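Local coordinates for protein N(2),N(2)-dimethylguanosine tRNA methyltransferase (Pyrococcus horikoshii, PDB 2DUL) that probably dimethylates the N2 amino group of guanine 26 in a number of tRNAs, using S-adenosyl-L-methionine as the methyl donor, at residues 130-135 / 151-156; 155-160 / 233-238. One frame throughout, in Å; residues are numbered along the deposited sequence.

Interaction 1: residues 130-135 / 151-156; sequences RYFHFI and LRSAKR
The C-terminal end of helix 144-153 meets the start of strand 132-137 here, where R130 brings its guanidinium among the carbonyl oxygens at the end of the helix and F132 forms a parallel bridge with A154. The R130 guanidinium lies between two groups: the carbonyl oxygen R152 O over one face and R156 CG over the opposite one, both offset toward the rim. R130 NH2 donates to A154 O at 2.9 Å, with that oxygen at the edge of the guanidinium, somewhat tilted from its plane, and makes a weak bond to L151 O. A bend at chi2 (-62°) brings R130 CD to 3.3 Å from A154 O. A positive group among carbonyls at a helix C-terminus would probably be favoured by the helix dipole. The like-charged R156 NH1 stands only 3.9 Å from R130 NH1; a water bridges R130 NE and, weakly, R156 NH1, while D235 pairs with R156.

This contact belongs to a beta-alpha-beta crossover of the class I methyltransferase fold, in which the chain leaves strand 132-137, passes through helix 144-153 and returns parallel to it. S153 O accepts from two backbone amides that approach from opposite faces of its plane, Y131 N at 2.7 Å and F132 N at 3.2 Å. K155 N answers by donating to F132 O. S153 OG sits at the edge of the F132 ring, in its plane and 3.3 Å from F132 CD1, while its hydrogen bond goes to R128 O. Deeper in, I135 CD1 packs on S153 CB and on A154 CB (4.0 Å). On the outer side K155 bends at chi2 and runs back over the loop, where NZ donates to R130 O at 3.2 Å and a water links NZ to Y131 O.

Interaction 2: residues 155-160 / 233-238; sequences KRRGIL and LKDGAR
The guanidinium of R157 lies with one face against D235 CB, which sits over its centre, whereas the guanidinium of R156 presents an edge to D235 OD1, nearly in its own plane. One carboxylate thus joins two arginines in a salt-bridge network, at the antiparallel pairing of strands 158-164 and 226-235 in the central sheet. R156 grips OD1 with two nitrogens: NE and NH2 each lie 2.9 Å from D235 OD1, the NE bond being weak. NH2 reaches that oxygen from above the carboxylate plane, the two flat groups being turned 66° apart. The bend of the R156 chain at chi3 (63°) swings NE round toward the acid. R157 instead runs extended from CG to NE, and its NH2 meets D235 OD2 at 3.0 Å. An alanine in place of R156 would probably leave D235 OD1 without its two donors and Y211 O without its NH2 bond, with R157 as the carboxylate's remaining arginine partner in this contact.

Next to the salt bridges, a type I turn from K155 to G158, closed by G158 N to K155 O, brings the chain round into the strand. L233 faces this turn: its CD1 lies 3.4 Å from K155 O and its CB equally close to R156 O, while side chains of L151 and I215 also touch it. R157 CA makes a CH···O contact with L233 O. The backbone join is a hydrogen bond from L233 N to G158 O, 2.8 Å long and nearly straight at 170°.

Overall arrangement
Following the chain from the N terminus, the loop at 130 leads into strand 132-137, and helix 144-153 then brings it back, so that interaction 1 closes a short loop of 15 residues. The chain then turns sharply through K155 and R156, which both contacts share, into strand 158-164. From there 72 residues, among them helix 192-209, strand 213-223 and most of strand 226-235, pass before the end of that strand reaches 155-160 and interaction 2 closes the much longer loop. The two loops follow each other, overlapping at 155-156. Strand 158-164 lies between 132-137 and 226-235 in the sheet, and H133 O and I159 N, 2.8 Å apart, probably form a hydrogen bond between the two contacts.

Interaction 1: residues 130-135 / 151-156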
loop_
_atom_site.group_PDB
_atom_site.type_symbol
_atom_site.label_atom_id
_atom_site.label_comp_id
_atom_site.label_asym_id
_atom_site.label_seq_id
_atom_site.Cartn_x
_atom_site.Cartn_y
_atom_site.Cartn_z
ATOM N N ARG A 130 -5.199 -20.905 0.864
ATOM C CA ARG A 130 -3.757 -21.040 0.627
ATOM C C ARG A 130 -3.507 -21.360 -0.843
ATOM O O ARG A 130 -2.860 -22.356 -1.173
ATOM C CB ARG A 130 -3.191 -22.165 1.503
ATOM C CG ARG A 130 -3.390 -21.941 2.996
ATOM C CD ARG A 130 -2.673 -20.680 3.453
ATOM N NE ARG A 130 -3.013 -20.335 4.828
ATOM C CZ ARG A 130 -2.874 -19.119 5.341
ATOM N NH1 ARG A 130 -3.211 -18.894 6.604
ATOM N NH2 ARG A 130 -2.401 -18.129 4.586
ATOM N N TYR A 131 -4.000 -20.492 -1.718
ATOM C CA TYR A 131 -3.897 -20.718 -3.153
ATOM C C TYR A 131 -3.137 -19.682 -3.974
ATOM O O TYR A 131 -2.408 -20.039 -4.898
ATOM C CB TYR A 131 -5.316 -20.867 -3.708
ATOM C CG TYR A 131 -5.396 -21.246 -5.168
ATOM C CD1 TYR A 131 -5.682 -20.289 -6.148
ATOM C CD2 TYR A 131 -5.201 -22.566 -5.572
ATOM C CE1 TYR A 131 -5.773 -20.645 -7.497
ATOM C CE2 TYR A 131 -5.290 -22.932 -6.911
ATOM C CZ TYR A 131 -5.576 -21.968 -7.869
ATOM O OH TYR A 131 -5.665 -22.328 -9.192
ATOM N N PHE A 132 -3.306 -18.404 -3.649
ATOM C CA PHE A 132 -2.653 -17.349 -4.417
ATOM C C PHE A 132 -1.273 -16.906 -3.956
ATOM O O PHE A 132 -1.017 -16.776 -2.761
ATOM C CB PHE A 132 -3.558 -16.109 -4.483
ATOM C CG PHE A 132 -4.901 -16.370 -5.097
ATOM C CD1 PHE A 132 -6.011 -16.614 -4.295
ATOM C CD2 PHE A 132 -5.048 -16.405 -6.480
ATOM C CE1 PHE A 132 -7.254 -16.895 -4.863
ATOM C CE2 PHE A 132 -6.284 -16.684 -7.061
ATOM C CZ PHE A 132 -7.390 -16.931 -6.251
ATOM N N HIS A 133 -0.393 -16.658 -4.924
ATOM C CA HIS A 133 0.954 -16.176 -4.643
ATOM C C HIS A 133 0.857 -14.674 -4.382
ATOM O O HIS A 133 1.710 -14.087 -3.724
ATOM C CB HIS A 133 1.876 -16.437 -5.840
ATOM C CG HIS A 133 2.136 -17.888 -6.094
ATOM N ND1 HIS A 133 2.833 -18.684 -5.208
ATOM C CD2 HIS A 133 1.775 -18.694 -7.120
ATOM C CE1 HIS A 133 2.890 -19.917 -5.677
ATOM N NE2 HIS A 133 2.255 -19.951 -6.836
ATOM N N PHE A 134 -0.188 -14.053 -4.919
ATOM C CA PHE A 134 -0.397 -12.623 -4.725
ATOM C C PHE A 134 -1.874 -12.285 -4.807
ATOM O O PHE A 134 -2.584 -12.761 -5.691
ATOM C CB PHE A 134 0.364 -11.798 -5.774
ATOM C CG PHE A 134 0.030 -10.318 -5.750
ATOM C CD1 PHE A 134 0.323 -9.534 -4.634
ATOM C CD2 PHE A 134 -0.597 -9.715 -6.837
ATOM C CE1 PHE A 134 -0.008 -8.167 -4.603
ATOM C CE2 PHE A 134 -0.932 -8.350 -6.815
ATOM C CZ PHE A 134 -0.637 -7.577 -5.695
ATOM N N ILE A 135 -2.333 -11.475 -3.862
ATOM C CA ILE A 135 -3.719 -11.030 -3.840
ATOM C C ILE A 135 -3.675 -9.514 -3.731
ATOM O O ILE A 135 -2.948 -8.971 -2.901
ATOM C CB ILE A 135 -4.505 -11.594 -2.622
ATOM C CG1 ILE A 135 -4.692 -13.106 -2.761
ATOM C CG2 ILE A 135 -5.872 -10.905 -2.522
ATOM C CD1 ILE A 135 -5.451 -13.746 -1.594
ATOM N N LEU A 151 -5.918 -13.226 4.158
ATOM C CA LEU A 151 -4.791 -13.784 4.895
ATOM C C LEU A 151 -4.827 -15.309 4.949
ATOM O O LEU A 151 -3.831 -15.942 5.302
ATOM C CB LEU A 151 -4.744 -13.202 6.310
ATOM C CG LEU A 151 -4.185 -11.781 6.381
ATOM C CD1 LEU A 151 -4.452 -11.172 7.752
ATOM C CD2 LEU A 151 -2.681 -11.817 6.089
ATOM N N ARG A 152 -5.973 -15.894 4.602
ATOM C CA ARG A 152 -6.119 -17.345 4.573
ATOM C C ARG A 152 -6.053 -17.863 3.130
ATOM O O ARG A 152 -5.667 -19.006 2.892
ATOM C CB ARG A 152 -7.449 -17.773 5.217
ATOM C CG ARG A 152 -7.425 -17.816 6.744
ATOM C CD ARG A 152 -8.765 -18.247 7.339
ATOM N NE ARG A 152 -9.680 -17.117 7.486
ATOM C CZ ARG A 152 -10.763 -16.910 6.745
ATOM N NH1 ARG A 152 -11.100 -17.761 5.785
ATOM N NH2 ARG A 152 -11.501 -15.828 6.953
ATOM N N SER A 153 -6.423 -17.010 2.177
ATOM C CA SER A 153 -6.422 -17.360 0.755
ATOM C C SER A 153 -5.027 -17.275 0.113
ATOM O O SER A 153 -4.718 -18.023 -0.819
ATOM C CB SER A 153 -7.391 -16.443 -0.001
ATOM O OG SER A 153 -7.532 -16.834 -1.361
ATOM N N ALA A 154 -4.194 -16.357 0.590
ATOM C CA ALA A 154 -2.838 -16.229 0.060
ATOM C C ALA A 154 -2.025 -17.404 0.611
ATOM O O ALA A 154 -2.377 -17.952 1.650
ATOM C CB ALA A 154 -2.213 -14.915 0.522
ATOM N N LYS A 155 -0.960 -17.794 -0.089
ATOM C CA LYS A 155 -0.077 -18.874 0.381
ATOM C C LYS A 155 0.571 -18.358 1.672
ATOM O O LYS A 155 0.565 -17.154 1.923
ATOM C CB LYS A 155 1.039 -19.156 -0.634
ATOM C CG LYS A 155 0.597 -19.712 -1.981
ATOM C CD LYS A 155 0.196 -21.167 -1.877
ATOM C CE LYS A 155 -0.008 -21.778 -3.256
ATOM N NZ LYS A 155 -0.503 -23.175 -3.165
ATOM N N ARG A 156 1.144 -19.257 2.471
ATOM C CA ARG A 156 1.778 -18.865 3.730
ATOM C C ARG A 156 3.035 -18.013 3.512
ATOM O O ARG A 156 3.555 -17.390 4.443
ATOM C CB ARG A 156 2.091 -20.115 4.569
ATOM C CG ARG A 156 0.831 -20.881 4.994
ATOM C CD ARG A 156 1.153 -22.070 5.901
ATOM N NE ARG A 156 1.753 -21.627 7.156
ATOM C CZ ARG A 156 1.086 -21.073 8.166
ATOM N NH1 ARG A 156 -0.229 -20.892 8.097
ATOM N NH2 ARG A 156 1.750 -20.662 9.236
HETATM O O HOH W 1 -2.535 -22.749 6.814
HETATM O O HOH W 2 -1.717 -22.829 -5.533
#

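Interaction 2: residues 155-160 / 233-238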
loop_
_atom_site.group_PDB
_atom_site.type_symbol
_atom_site.label_atom_id
_atom_site.label_comp_id
_atom_site.label_asym_id
_atom_site.label_seq_id
_atom_site.Cartn_x
_atom_site.Cartn_y
_atom_site.Cartn_z
ATOM N N LYS A 155 -0.960 -17.794 -0.089
ATOM C CA LYS A 155 -0.077 -18.874 0.381
ATOM C C LYS A 155 0.571 -18.358 1.672
ATOM O O LYS A 155 0.565 -17.154 1.923
ATOM C CB LYS A 155 1.039 -19.156 -0.634
ATOM C CG LYS A 155 0.597 -19.712 -1.981
ATOM C CD LYS A 155 0.196 -21.167 -1.877
ATOM C CE LYS A 155 -0.008 -21.778 -3.256
ATOM N NZ LYS A 155 -0.503 -23.175 -3.165
ATOM N N ARG A 156 1.144 -19.257 2.471
ATOM C CA ARG A 156 1.778 -18.865 3.730
ATOM C C ARG A 156 3.035 -18.013 3.512
ATOM O O ARG A 156 3.555 -17.390 4.443
ATOM C CB ARG A 156 2.091 -20.115 4.569
ATOM C CG ARG A 156 0.831 -20.881 4.994
ATOM C CD ARG A 156 1.153 -22.070 5.901
ATOM N NE ARG A 156 1.753 -21.627 7.156
ATOM C CZ ARG A 156 1.086 -21.073 8.166
ATOM N NH1 ARG A 156 -0.229 -20.892 8.097
ATOM N NH2 ARG A 156 1.750 -20.662 9.236
ATOM N N ARG A 157 3.524 -17.986 2.277
ATOM C CA ARG A 157 4.685 -17.176 1.942
ATOM C C ARG A 157 4.268 -16.281 0.780
ATOM O O ARG A 157 5.095 -15.821 -0.006
ATOM C CB ARG A 157 5.870 -18.061 1.545
ATOM C CG ARG A 157 6.377 -18.955 2.676
ATOM C CD ARG A 157 7.497 -19.876 2.199
ATOM N NE ARG A 157 7.942 -20.812 3.235
ATOM C CZ ARG A 157 7.168 -21.729 3.815
ATOM N NH1 ARG A 157 7.675 -22.532 4.745
ATOM N NH2 ARG A 157 5.889 -21.852 3.472
ATOM N N GLY A 158 2.962 -16.043 0.693
ATOM C CA GLY A 158 2.422 -15.216 -0.368
ATOM C C GLY A 158 2.633 -13.728 -0.180
ATOM O O GLY A 158 3.218 -13.276 0.811
ATOM N N ILE A 159 2.142 -12.959 -1.144
ATOM C CA ILE A 159 2.268 -11.514 -1.111
ATOM C C ILE A 159 0.879 -10.916 -1.064
ATOM O O ILE A 159 -0.024 -11.364 -1.766
ATOM C CB ILE A 159 2.970 -10.984 -2.372
ATOM C CG1 ILE A 159 4.348 -11.632 -2.501
ATOM C CG2 ILE A 159 3.062 -9.468 -2.314
ATOM C CD1 ILE A 159 4.951 -11.493 -3.878
ATOM N N LEU A 160 0.705 -9.905 -0.225
ATOM C CA LEU A 160 -0.587 -9.262 -0.121
ATOM C C LEU A 160 -0.467 -7.783 -0.445
ATOM O O LEU A 160 0.383 -7.086 0.103
ATOM C CB LEU A 160 -1.157 -9.445 1.289
ATOM C CG LEU A 160 -2.611 -9.039 1.544
ATOM C CD1 LEU A 160 -3.538 -9.822 0.617
ATOM C CD2 LEU A 160 -2.963 -9.320 3.010
ATOM N N LEU A 233 4.270 -12.434 3.310
ATOM C CA LEU A 233 3.927 -13.261 4.457
ATOM C C LEU A 233 5.098 -14.176 4.817
ATOM O O LEU A 233 5.772 -14.712 3.936
ATOM C CB LEU A 233 2.670 -14.084 4.147
ATOM C CG LEU A 233 1.429 -13.231 3.849
ATOM C CD1 LEU A 233 0.252 -14.124 3.504
ATOM C CD2 LEU A 233 1.091 -12.368 5.054
ATOM N N LYS A 234 5.345 -14.323 6.114
ATOM C CA LYS A 234 6.422 -15.171 6.618
ATOM C C LYS A 234 5.787 -16.348 7.358
ATOM O O LYS A 234 4.924 -16.163 8.217
ATOM C CB LYS A 234 7.319 -14.364 7.557
ATOM C CG LYS A 234 7.760 -13.021 6.980
ATOM C CD LYS A 234 8.561 -13.189 5.690
ATOM C CE LYS A 234 9.890 -13.893 5.939
ATOM N NZ LYS A 234 10.756 -13.115 6.874
ATOM N N ASP A 235 6.224 -17.562 7.033
ATOM C CA ASP A 235 5.651 -18.764 7.627
ATOM C C ASP A 235 6.312 -19.254 8.912
ATOM O O ASP A 235 7.450 -19.726 8.889
ATOM C CB ASP A 235 5.660 -19.891 6.590
ATOM C CG ASP A 235 4.874 -21.113 7.036
ATOM O OD1 ASP A 235 4.386 -21.146 8.189
ATOM O OD2 ASP A 235 4.750 -22.053 6.223
ATOM N N GLY A 236 5.587 -19.155 10.024
ATOM C CA GLY A 236 6.118 -19.614 11.297
ATOM C C GLY A 236 5.660 -18.832 12.515
ATOM O O GLY A 236 5.573 -17.606 12.480
ATOM N N ALA A 237 5.372 -19.549 13.600
ATOM C CA ALA A 237 4.929 -18.928 14.845
ATOM C C ALA A 237 5.965 -17.920 15.338
ATOM O O ALA A 237 5.622 -16.807 15.736
ATOM C CB ALA A 237 4.688 -20.002 15.916
ATOM N N ARG A 238 7.235 -18.318 15.298
ATOM C CA ARG A 238 8.330 -17.466 15.740
ATOM C C ARG A 238 8.371 -16.209 14.880
ATOM O O ARG A 238 8.657 -15.118 15.369
ATOM C CB ARG A 238 9.673 -18.192 15.610
ATOM C CG ARG A 238 9.708 -19.637 16.120
ATOM C CD ARG A 238 8.764 -20.588 15.347
ATOM N NE ARG A 238 8.651 -20.264 13.924
ATOM C CZ ARG A 238 9.669 -20.221 13.073
ATOM N NH1 ARG A 238 9.454 -19.913 11.804
ATOM N NH2 ARG A 238 10.902 -20.487 13.488
#